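Local coordinates for hypothetical protein (Staphylococcus aureus subsp. aureus, PDB 2IL5) that is of unknown function but belongs to the Activator of Hsp90 ATPase homolog 1-like family of the Bet v 1-like clan, whose folds commonly enclose a ligand-binding cavity, at residues A[34-39]-A[53-58]; A[40-45]-A[156-161]; A[63-68]-A[75-80]; A[102-107]-A[122-127]. One frame throughout, in Å; residues are numbered along the deposited sequence. Where two conformers were deposited one is given.

Contact 1: residues A[34-39]-A[53-58]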
# COMPACT_ATOMS: atom_id res chain seq x y z
N THR A 34 -6.92 -7.32 3.90
CA THR A 34 -8.30 -7.53 3.42
C THR A 34 -9.31 -7.47 4.53
O THR A 34 -10.51 -7.64 4.29
CB THR A 34 -8.46 -8.86 2.63
OG1 THR A 34 -8.03 -9.94 3.44
CG2 THR A 34 -7.67 -8.83 1.31
N LYS A 35 -8.81 -7.24 5.73
CA LYS A 35 -9.67 -6.99 6.87
C LYS A 35 -9.58 -5.58 7.41
O LYS A 35 -8.52 -5.14 7.88
CB LYS A 35 -9.39 -8.00 7.98
CG LYS A 35 -10.55 -8.97 8.17
CD LYS A 35 -11.81 -8.17 8.61
CE LYS A 35 -11.63 -7.50 10.01
NZ LYS A 35 -12.52 -6.31 10.26
N LYS A 36 -10.72 -4.89 7.36
CA LYS A 36 -10.90 -3.51 7.82
C LYS A 36 -10.24 -3.14 9.16
O LYS A 36 -9.52 -2.14 9.26
CB LYS A 36 -12.39 -3.21 7.93
CG LYS A 36 -12.76 -1.80 7.62
CD LYS A 36 -13.86 -1.34 8.50
CE LYS A 36 -15.12 -2.10 8.25
NZ LYS A 36 -15.97 -2.03 9.44
N ASP A 37 -10.50 -3.93 10.18
CA ASP A 37 -10.07 -3.53 11.51
C ASP A 37 -8.60 -3.89 11.74
O ASP A 37 -8.01 -3.51 12.77
CB ASP A 37 -11.04 -4.07 12.56
CG ASP A 37 -12.49 -3.69 12.23
OD1 ASP A 37 -12.78 -2.48 12.08
OD2 ASP A 37 -13.33 -4.61 12.09
N LEU A 38 -8.02 -4.57 10.75
CA LEU A 38 -6.58 -4.78 10.66
C LEU A 38 -5.95 -3.67 9.79
O LEU A 38 -4.99 -3.03 10.22
CB LEU A 38 -6.24 -6.17 10.11
CG LEU A 38 -6.69 -7.38 10.91
CD1 LEU A 38 -6.13 -8.67 10.31
CD2 LEU A 38 -6.32 -7.26 12.40
N LEU A 39 -6.51 -3.42 8.61
CA LEU A 39 -6.03 -2.36 7.72
C LEU A 39 -6.01 -0.98 8.40
O LEU A 39 -5.12 -0.16 8.13
CB LEU A 39 -6.90 -2.27 6.48
CG LEU A 39 -6.75 -3.31 5.38
CD1 LEU A 39 -8.05 -3.31 4.52
CD2 LEU A 39 -5.46 -3.10 4.54
N ILE A 53 -12.49 4.61 8.45
CA ILE A 53 -12.19 3.60 7.45
C ILE A 53 -13.48 2.86 7.02
O ILE A 53 -14.20 2.30 7.86
CB ILE A 53 -11.08 2.62 7.92
CG1 ILE A 53 -10.83 1.54 6.86
CG2 ILE A 53 -11.43 2.05 9.33
CD1 ILE A 53 -9.59 0.73 7.04
N GLU A 54 -13.72 2.84 5.71
CA GLU A 54 -14.72 1.99 5.07
C GLU A 54 -13.95 1.15 4.08
O GLU A 54 -13.09 1.66 3.37
CB GLU A 54 -15.76 2.82 4.30
CG GLU A 54 -16.73 3.63 5.16
CD GLU A 54 -17.29 4.86 4.42
OE1 GLU A 54 -17.18 5.98 4.98
OE2 GLU A 54 -17.84 4.73 3.30
N ALA A 55 -14.22 -0.15 4.06
CA ALA A 55 -13.65 -1.06 3.08
C ALA A 55 -14.71 -2.06 2.67
O ALA A 55 -15.25 -2.79 3.52
CB ALA A 55 -12.40 -1.79 3.64
N ASP A 56 -15.03 -2.06 1.37
CA ASP A 56 -15.86 -3.11 0.77
C ASP A 56 -14.98 -4.14 0.03
O ASP A 56 -14.72 -4.03 -1.18
CB ASP A 56 -16.95 -2.49 -0.13
CG ASP A 56 -17.85 -3.54 -0.77
OD1 ASP A 56 -18.00 -4.63 -0.18
OD2 ASP A 56 -18.38 -3.27 -1.87
N VAL A 57 -14.53 -5.14 0.78
CA VAL A 57 -13.48 -6.06 0.32
C VAL A 57 -14.02 -7.17 -0.60
O VAL A 57 -14.15 -8.33 -0.20
CB VAL A 57 -12.58 -6.59 1.50
CG1 VAL A 57 -11.35 -7.36 0.96
CG2 VAL A 57 -12.09 -5.42 2.36
N LYS A 58 -14.35 -6.76 -1.83
CA LYS A 58 -14.65 -7.66 -2.96
C LYS A 58 -14.11 -6.98 -4.21
O LYS A 58 -13.77 -5.78 -4.16
CB LYS A 58 -16.15 -7.93 -3.10
CG LYS A 58 -16.97 -6.65 -3.30
CD LYS A 58 -18.26 -6.92 -4.06
CE LYS A 58 -19.31 -5.83 -3.77
NZ LYS A 58 -20.18 -6.16 -2.57

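Contact 2: residues A[40-45]-A[156-161]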
# COMPACT_ATOMS: atom_id res chain seq x y z
N LYS A 40 -6.99 -0.76 9.28
CA LYS A 40 -7.13 0.49 10.02
C LYS A 40 -5.93 0.77 10.90
O LYS A 40 -5.69 1.93 11.28
CB LYS A 40 -8.44 0.51 10.80
CG LYS A 40 -8.39 0.08 12.25
CD LYS A 40 -9.70 0.46 12.94
CE LYS A 40 -9.88 1.97 13.02
NZ LYS A 40 -10.98 2.40 13.95
N GLN A 41 -5.17 -0.28 11.18
CA GLN A 41 -4.01 -0.22 12.04
C GLN A 41 -2.71 0.01 11.30
O GLN A 41 -1.71 0.34 11.96
CB GLN A 41 -3.90 -1.50 12.89
CG GLN A 41 -5.13 -1.79 13.75
CD GLN A 41 -4.97 -3.03 14.64
OE1 GLN A 41 -4.07 -3.10 15.47
NE2 GLN A 41 -5.87 -4.00 14.46
N TRP A 42 -2.69 -0.11 9.97
CA TRP A 42 -1.40 -0.05 9.26
C TRP A 42 -1.41 0.53 7.87
O TRP A 42 -0.39 1.04 7.43
CB TRP A 42 -0.73 -1.43 9.21
CG TRP A 42 -1.34 -2.39 8.22
CD1 TRP A 42 -2.36 -3.28 8.47
CD2 TRP A 42 -0.96 -2.60 6.84
NE1 TRP A 42 -2.64 -4.00 7.32
CE2 TRP A 42 -1.80 -3.61 6.31
CE3 TRP A 42 0.01 -2.02 5.99
CZ2 TRP A 42 -1.70 -4.05 4.97
CZ3 TRP A 42 0.11 -2.47 4.67
CH2 TRP A 42 -0.74 -3.48 4.18
N PHE A 43 -2.51 0.42 7.15
CA PHE A 43 -2.51 0.78 5.74
C PHE A 43 -2.85 2.24 5.55
O PHE A 43 -4.03 2.60 5.56
CB PHE A 43 -3.50 -0.09 4.96
CG PHE A 43 -3.38 0.04 3.49
CD1 PHE A 43 -4.25 0.85 2.77
CD2 PHE A 43 -2.37 -0.64 2.81
CE1 PHE A 43 -4.12 1.00 1.38
CE2 PHE A 43 -2.23 -0.49 1.42
CZ PHE A 43 -3.12 0.33 0.72
N MSE A 44 -1.81 3.07 5.38
CA MSE A 44 -1.89 4.54 5.27
C MSE A 44 -2.53 5.21 6.48
O MSE A 44 -2.96 6.35 6.42
CB MSE A 44 -2.64 4.97 4.00
CG MSE A 44 -2.33 4.15 2.78
SE MSE A 44 -0.86 4.88 1.78
CE MSE A 44 -1.45 6.71 1.43
N THR A 45 -2.61 4.47 7.57
CA THR A 45 -3.21 4.98 8.76
C THR A 45 -2.71 4.19 9.98
O THR A 45 -1.83 3.34 9.85
CB THR A 45 -4.74 4.95 8.58
OG1 THR A 45 -5.37 5.74 9.59
CG2 THR A 45 -5.26 3.51 8.55
N LEU A 156 7.91 1.24 6.29
CA LEU A 156 7.39 1.62 7.62
C LEU A 156 6.02 1.02 7.83
O LEU A 156 5.69 0.62 8.93
CB LEU A 156 7.27 3.13 7.80
CG LEU A 156 8.39 4.03 8.24
CD1 LEU A 156 7.93 5.49 8.09
CD2 LEU A 156 8.82 3.74 9.65
N MSE A 157 5.23 0.99 6.75
CA MSE A 157 3.90 0.35 6.74
C MSE A 157 3.90 -1.16 6.97
O MSE A 157 3.02 -1.68 7.65
CB MSE A 157 3.21 0.59 5.41
CG MSE A 157 2.19 1.67 5.44
SE MSE A 157 1.35 1.73 3.69
CE MSE A 157 2.32 3.26 3.09
N PHE A 158 4.83 -1.86 6.32
CA PHE A 158 4.86 -3.30 6.40
C PHE A 158 5.40 -3.71 7.76
O PHE A 158 5.06 -4.78 8.26
CB PHE A 158 5.74 -3.90 5.32
CG PHE A 158 5.27 -3.61 3.94
CD1 PHE A 158 3.92 -3.42 3.66
CD2 PHE A 158 6.18 -3.55 2.90
CE1 PHE A 158 3.48 -3.17 2.36
CE2 PHE A 158 5.73 -3.32 1.62
CZ PHE A 158 4.38 -3.12 1.36
N ASP A 159 6.25 -2.90 8.35
CA ASP A 159 6.73 -3.33 9.63
C ASP A 159 5.72 -3.02 10.77
O ASP A 159 5.58 -3.78 11.72
CB ASP A 159 8.26 -3.17 9.85
CG ASP A 159 8.74 -1.75 10.00
OD1 ASP A 159 8.08 -0.92 10.67
OD2 ASP A 159 9.87 -1.48 9.53
N LYS A 160 4.92 -1.99 10.56
CA LYS A 160 3.68 -1.82 11.30
C LYS A 160 2.67 -2.96 11.08
O LYS A 160 2.13 -3.50 12.04
CB LYS A 160 3.07 -0.50 10.93
CG LYS A 160 1.88 -0.14 11.73
CD LYS A 160 2.04 1.25 12.30
CE LYS A 160 1.72 2.38 11.35
NZ LYS A 160 1.94 3.63 12.21
N MSE A 161 2.40 -3.32 9.84
CA MSE A 161 1.61 -4.49 9.53
C MSE A 161 2.13 -5.75 10.26
O MSE A 161 1.35 -6.57 10.72
CB MSE A 161 1.55 -4.73 8.01
CG MSE A 161 0.65 -5.92 7.58
SE MSE A 161 1.21 -6.57 5.83
CE MSE A 161 2.83 -7.54 6.27

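Contact 3: residues A[63-68]-A[75-80]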
# COMPACT_ATOMS: atom_id res chain seq x y z
N TYR A 63 -12.65 1.26 -1.08
CA TYR A 63 -12.24 1.53 0.27
C TYR A 63 -11.97 3.02 0.42
O TYR A 63 -11.57 3.70 -0.54
CB TYR A 63 -11.04 0.66 0.73
CG TYR A 63 -9.75 1.07 0.07
CD1 TYR A 63 -9.34 0.50 -1.14
CD2 TYR A 63 -8.95 2.07 0.65
CE1 TYR A 63 -8.15 0.91 -1.75
CE2 TYR A 63 -7.79 2.49 0.06
CZ TYR A 63 -7.37 1.91 -1.14
OH TYR A 63 -6.20 2.35 -1.72
N ARG A 64 -12.22 3.52 1.64
CA ARG A 64 -11.98 4.92 1.95
C ARG A 64 -11.38 5.11 3.36
O ARG A 64 -12.02 4.80 4.37
CB ARG A 64 -13.27 5.72 1.80
CG ARG A 64 -13.06 7.17 1.96
CD ARG A 64 -14.38 7.91 1.93
NE ARG A 64 -14.16 9.36 1.88
CZ ARG A 64 -14.32 10.16 2.92
NH1 ARG A 64 -14.09 11.46 2.82
NH2 ARG A 64 -14.72 9.64 4.08
N ILE A 65 -10.14 5.60 3.41
CA ILE A 65 -9.42 5.82 4.66
C ILE A 65 -9.19 7.32 4.85
O ILE A 65 -8.68 8.01 3.95
CB ILE A 65 -8.06 5.08 4.66
CG1 ILE A 65 -8.29 3.57 4.50
CG2 ILE A 65 -7.26 5.46 5.91
CD1 ILE A 65 -7.05 2.72 4.30
N VAL A 66 -9.62 7.82 6.02
CA VAL A 66 -9.39 9.20 6.46
C VAL A 66 -8.43 9.18 7.67
O VAL A 66 -8.73 8.59 8.70
CB VAL A 66 -10.72 9.89 6.80
CG1 VAL A 66 -10.51 11.33 7.11
CG2 VAL A 66 -11.71 9.73 5.64
N ASP A 67 -7.27 9.78 7.51
CA ASP A 67 -6.20 9.71 8.50
C ASP A 67 -5.90 11.11 9.01
O ASP A 67 -5.68 12.04 8.20
CB ASP A 67 -4.94 9.09 7.89
CG ASP A 67 -3.89 8.75 8.96
OD1 ASP A 67 -4.20 7.98 9.89
OD2 ASP A 67 -2.76 9.26 8.86
N GLN A 68 -5.92 11.25 10.34
CA GLN A 68 -5.58 12.47 11.05
C GLN A 68 -4.09 12.84 10.99
O GLN A 68 -3.23 12.10 11.47
CB GLN A 68 -6.03 12.36 12.51
CG GLN A 68 -6.01 13.67 13.31
CD GLN A 68 -6.97 14.69 12.76
OE1 GLN A 68 -6.57 15.66 12.12
NE2 GLN A 68 -8.25 14.46 13.00
N ASN A 75 -5.71 13.41 5.74
CA ASN A 75 -5.37 12.67 4.53
C ASN A 75 -6.52 11.76 4.18
O ASN A 75 -6.94 10.96 5.01
CB ASN A 75 -4.15 11.78 4.77
CG ASN A 75 -2.98 12.18 3.94
OD1 ASN A 75 -2.40 13.26 4.14
ND2 ASN A 75 -2.63 11.31 2.95
N VAL A 76 -7.00 11.87 2.93
CA VAL A 76 -8.03 10.97 2.39
C VAL A 76 -7.39 10.03 1.35
O VAL A 76 -6.73 10.45 0.41
CB VAL A 76 -9.27 11.73 1.81
CG1 VAL A 76 -10.31 10.75 1.33
CG2 VAL A 76 -9.86 12.68 2.84
N ILE A 77 -7.58 8.74 1.58
CA ILE A 77 -7.03 7.74 0.74
C ILE A 77 -8.21 6.87 0.32
O ILE A 77 -8.94 6.32 1.15
CB ILE A 77 -5.92 6.92 1.45
CG1 ILE A 77 -4.85 7.85 2.04
CG2 ILE A 77 -5.31 5.84 0.54
CD1 ILE A 77 -4.85 7.95 3.59
N GLU A 78 -8.40 6.76 -0.99
CA GLU A 78 -9.48 5.98 -1.58
C GLU A 78 -8.97 5.16 -2.72
O GLU A 78 -8.02 5.54 -3.38
CB GLU A 78 -10.57 6.90 -2.13
CG GLU A 78 -11.35 7.65 -1.10
CD GLU A 78 -12.46 8.43 -1.74
OE1 GLU A 78 -12.21 9.04 -2.81
OE2 GLU A 78 -13.59 8.42 -1.17
N GLY A 79 -9.64 4.05 -3.00
CA GLY A 79 -9.31 3.23 -4.14
C GLY A 79 -10.25 2.06 -4.22
O GLY A 79 -11.29 2.00 -3.55
N ILE A 80 -9.82 1.11 -5.02
CA ILE A 80 -10.64 -0.01 -5.45
C ILE A 80 -9.86 -1.31 -5.32
O ILE A 80 -8.67 -1.35 -5.64
CB ILE A 80 -11.07 0.18 -6.96
CG1 ILE A 80 -12.09 1.30 -7.11
CG2 ILE A 80 -11.65 -1.08 -7.52
CD1 ILE A 80 -13.30 1.09 -6.29

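Contact 4: residues A[102-107]-A[122-127]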
# COMPACT_ATOMS: atom_id res chain seq x y z
N THR A 102 -4.19 10.66 -11.12
CA THR A 102 -4.10 9.24 -11.52
C THR A 102 -4.24 8.21 -10.37
O THR A 102 -4.14 8.58 -9.18
CB THR A 102 -2.77 8.98 -12.29
OG1 THR A 102 -2.55 7.57 -12.44
CG2 THR A 102 -1.59 9.59 -11.53
N GLN A 103 -4.50 6.94 -10.73
CA GLN A 103 -4.45 5.84 -9.76
C GLN A 103 -3.06 5.22 -9.74
O GLN A 103 -2.52 4.79 -10.77
CB GLN A 103 -5.42 4.70 -10.07
CG GLN A 103 -6.80 5.06 -10.46
CD GLN A 103 -7.25 4.19 -11.62
OE1 GLN A 103 -6.93 4.46 -12.78
NE2 GLN A 103 -7.98 3.12 -11.31
N ASP A 104 -2.51 5.15 -8.54
CA ASP A 104 -1.43 4.26 -8.28
C ASP A 104 -1.95 2.80 -8.23
O ASP A 104 -3.10 2.53 -7.90
CB ASP A 104 -0.72 4.61 -6.99
CG ASP A 104 -0.33 6.10 -6.91
OD1 ASP A 104 -0.15 6.77 -7.96
OD2 ASP A 104 -0.15 6.55 -5.74
N VAL A 105 -1.04 1.90 -8.54
CA VAL A 105 -1.33 0.48 -8.62
C VAL A 105 -0.52 -0.21 -7.55
O VAL A 105 0.65 0.00 -7.44
CB VAL A 105 -0.99 -0.08 -10.06
CG1 VAL A 105 -0.83 -1.60 -10.05
CG2 VAL A 105 -2.06 0.40 -11.08
N ILE A 106 -1.19 -1.04 -6.77
CA ILE A 106 -0.54 -2.04 -5.90
C ILE A 106 -0.84 -3.47 -6.39
O ILE A 106 -1.99 -3.81 -6.63
CB ILE A 106 -1.02 -1.89 -4.43
CG1 ILE A 106 -0.37 -0.63 -3.80
CG2 ILE A 106 -0.73 -3.17 -3.59
CD1 ILE A 106 -0.90 -0.28 -2.37
N GLU A 107 0.18 -4.29 -6.58
CA GLU A 107 -0.02 -5.74 -6.83
C GLU A 107 0.85 -6.48 -5.84
O GLU A 107 2.05 -6.26 -5.80
CB GLU A 107 0.31 -6.11 -8.25
CG GLU A 107 -0.59 -5.38 -9.25
CD GLU A 107 -0.23 -5.57 -10.70
OE1 GLU A 107 0.85 -6.11 -11.01
OE2 GLU A 107 -1.07 -5.19 -11.56
N PHE A 122 5.65 -7.53 -3.25
CA PHE A 122 4.88 -6.31 -3.39
C PHE A 122 5.39 -5.51 -4.59
O PHE A 122 6.59 -5.24 -4.68
CB PHE A 122 4.95 -5.49 -2.06
CG PHE A 122 4.43 -4.05 -2.17
CD1 PHE A 122 3.07 -3.77 -2.01
CD2 PHE A 122 5.32 -2.97 -2.40
CE1 PHE A 122 2.61 -2.46 -2.07
CE2 PHE A 122 4.89 -1.65 -2.48
CZ PHE A 122 3.54 -1.38 -2.29
N TYR A 123 4.48 -5.12 -5.46
CA TYR A 123 4.80 -4.24 -6.59
C TYR A 123 3.93 -2.99 -6.53
O TYR A 123 2.75 -3.11 -6.29
CB TYR A 123 4.53 -4.98 -7.91
CG TYR A 123 4.52 -4.07 -9.12
CD1 TYR A 123 5.70 -3.68 -9.73
CD2 TYR A 123 3.32 -3.59 -9.66
CE1 TYR A 123 5.71 -2.85 -10.89
CE2 TYR A 123 3.31 -2.79 -10.80
CZ TYR A 123 4.53 -2.42 -11.42
OH TYR A 123 4.54 -1.58 -12.52
N TYR A 124 4.50 -1.82 -6.77
CA TYR A 124 3.75 -0.58 -6.79
C TYR A 124 4.19 0.27 -7.97
O TYR A 124 5.39 0.39 -8.24
CB TYR A 124 4.01 0.16 -5.49
CG TYR A 124 3.60 1.63 -5.39
CD1 TYR A 124 2.30 2.00 -5.03
CD2 TYR A 124 4.56 2.65 -5.57
CE1 TYR A 124 1.94 3.36 -4.85
CE2 TYR A 124 4.22 4.01 -5.44
CZ TYR A 124 2.93 4.36 -5.06
OH TYR A 124 2.63 5.71 -4.93
N ARG A 125 3.20 0.87 -8.64
CA ARG A 125 3.44 1.77 -9.78
C ARG A 125 2.75 3.12 -9.55
O ARG A 125 1.57 3.16 -9.21
CB ARG A 125 2.96 1.14 -11.06
CG ARG A 125 3.52 1.87 -12.25
CD ARG A 125 3.11 1.31 -13.58
NE ARG A 125 1.69 1.09 -13.79
CZ ARG A 125 1.10 -0.11 -13.79
NH1 ARG A 125 1.76 -1.23 -13.49
NH2 ARG A 125 -0.18 -0.21 -14.06
N SER A 126 3.49 4.20 -9.71
CA SER A 126 2.93 5.54 -9.55
C SER A 126 3.45 6.51 -10.59
O SER A 126 4.64 6.53 -10.85
CB SER A 126 3.29 6.11 -8.17
OG SER A 126 2.66 7.37 -8.02
N LEU A 127 2.57 7.31 -11.16
CA LEU A 127 2.94 8.28 -12.20
C LEU A 127 3.51 9.51 -11.58
O LEU A 127 2.86 10.08 -10.72
CB LEU A 127 1.71 8.72 -13.00
CG LEU A 127 1.56 8.08 -14.34
CD1 LEU A 127 0.29 8.62 -14.92
CD2 LEU A 127 2.74 8.45 -15.25
O HOH W 1 0.39 4.15 -12.32

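Contact 1: residues A[34-39]-A[53-58]
Thr-34 meets Val-57 through both backbone and side chain: its carbonyl O lies 3.3 Å from Val-57 CG2, and its CB lies 3.7 Å from Val-57 CG1. The two side chains cross at about a right angle. Val-57 CG1 is anti to the backbone N (chi1 -171°) and CG2 anti to the carbonyl carbon, and both methyls meet Thr-34 O. Two residues further on, Lys-36 runs past Ile-53 in the opposite direction and touches it with its aliphatic stem, CG lying 3.9 Å from Ile-53 CG1. The same CG rests 4.0 Å from Ala-55 CB. Ile-53 CD1 lies 3.6 Å from Lys-36 O and 4.1 Å from Leu-39 CB.

Lys-35 is the N-cap residue of the short helix 36-39, and its O receives the backbone N of both Leu-38 and Leu-39. On the other side Val-57 is the centre of an inverse gamma turn just after edge strand 50-55. Tyr-81 of strand 74-85 lies against both Leu-39 and Val-57, while Thr-34 OG1 is engaged by Tyr-30 O. No hydrogen bond joins 34-39 to 53-58, so helix and preceding loop rest on the edge strand and its turn through methyls and methylenes, partly against the carbonyls of Thr-34 and Lys-36.

Contact 2: residues A[40-45]-A[156-161]
Met-157 O accepts the helical hydrogen bond from Met-161 N (2.8 Å) and also lies 3.5 Å from Trp-42 CE3, where the indole abuts the backbone of helix 136-166. Both methionines, like Met-44, are selenomethionines. Met-161 lies alongside Trp-42, pointing the same way, and its chain runs across one face of the indole. Its CB is 3.5 Å from Trp-42 CD2. With CG anti to the backbone N (chi1 -176°), Met-161 CG is set over the five-membered ring, in a CH-pi contact 3.7 Å from the centroid. SE stands 4.1 Å from the centroid of the six-membered ring, only 18° off the normal, as a Met-aromatic contact. Phe-43 CB lies over the opposite face, so the indole is sandwiched.

On the rim of the six-membered ring, Trp-42 CZ3 approaches Phe-158 CD1 at 4.1 Å, near the plane of the phenyl ring. Met-157 packs beside the loop backbone, its CG 3.3 Å from Trp-42 O, and its CE meets Met-44 SE at 3.8 Å. Lys-160 lays its methylenes against Gln-41 O and Trp-42 CB. Beyond the two segments, Trp-42 NE1 hydrogen-bonds to Ala-32 O, and Trp-33 meets the indole edge-to-face. The loop between helix 36-39 and strand 50-55 is thereby anchored to the long C-terminal helix chiefly through the buried Trp-42, with Met-44 and Gln-41 adding contacts, consistent with the helix-grip fold of Bet v 1-like proteins, in which an antiparallel sheet curves about that helix.

Contact 3: residues A[63-68]-A[75-80]
The Tyr-63 ring lies over the backbone of Gly-79, whose N sits 3.6 Å above the ring plane and toward its rim, a cross-strand aromatic-glycine pair in the antiparallel hairpin of strands 62-68 and 74-85. Gly-79 has no side chain, and Tyr-63 CE1 comes to 3.4 Å from Gly-79 C. The ring owes its place to chi1 of 72°, which sets CG between the backbone N and the carbonyl carbon. Its OH bonds to Thr-93 O on the next strand.

The other flat group, the Arg-64 guanidinium, meets Glu-78 OE2 at its edge. The chains lie side by side, but the two planes are 75° apart, and the NE to OE2 hydrogen bond of the salt bridge is weak, 3.2 Å long and bent to 123° at the hydrogen. Each charge has a second partner, Glu-52 for Arg-64 and Lys-62 for Glu-78.

On the face shared with Tyr-63, Ile-65 CG2 meets Ile-77 CD1 at 4.2 Å, and further along Asp-67 CB faces Asn-75 CB; Asp-67 OD1 is held by Thr-45 OG1 and Thr-49 OG1. Three hydrogen-bonded pairs join the strands. In the middle one, Ile-65 N reaches Ile-77 O at 2.7 Å and Ile-77 N returns to Ile-65 O, also at 2.7 Å.

Contact 4: residues A[102-107]-A[122-127]
The antiparallel hairpin of strands 104-112 and 118-128 brings Asp-104 to Ser-126 and Tyr-124, and Ile-106 to the rings of Phe-122 and Tyr-124. The Asp-104 carboxylate is shared between two hydroxyls. Ser-126 OG donates to OD1 at 2.9 Å, from above the carboxylate plane, while Tyr-124 OH lies 3.0 Å from OD2. Both hydroxyls also bond to Tyr-146 OH of helix 136-166, so a polar cluster ties the hairpin to that helix. On the face of Ile-106 and Tyr-124, Ile-106 CG1 meets the edge of the Tyr-124 ring, and Ile-106 CG2 packs 3.7 Å from Phe-122 CE1. Phe-154 of the same helix meets Tyr-124 edge-to-face and Phe-122 with the ring planes at about 55°.

The other face has a different character. Val-105 CG2 comes to 3.6 Å from Arg-125 NH2, and Val-105 CB lies over one face of the guanidinium. Arg-125 is bent at chi3 (51°), which sets NE; its NH1 donates to Tyr-123 OH at 3.0 Å within the guanidinium plane, and that hydroxyl also hydrogen-bonds to Glu-15 of strand 12-22. Glu-107 OE1 stands beside Tyr-123 CD2, while its OE2 pairs with Lys-91. Two hydrogen-bonded pairs, Val-105 with Arg-125 and Glu-107 with Tyr-123, join the backbones. The chemistry thus divides: aromatic packing around Ile-106 and Tyr-124, charged chains laid against Val-105 and Tyr-123 on the reverse.

How the contacts relate
Contact 1 lies at the surface, whereas contacts 2, 3 and 4 are partly buried. Contacts 3 and 4 are both hairpins of one sheet and rest on backbone hydrogen bonds; contacts 1 and 2 have none across their segments and depend on side-chain packing. Contact 1 adjoins contact 3 through neighbouring strands 50-55 and 62-68, where Glu-54 O probably accepts from Arg-64 N. Contact 2 closes a long loop of chain that contains both hairpins and touches each: Met-44 CE packs on Ile-77 CG1 of contact 3, and Phe-158 on Phe-122 of contact 4. Salt bridging across segments appears in contact 3, aromatic-selenium packing in contact 2, and a hydroxyl-gripped carboxylate in contact 4.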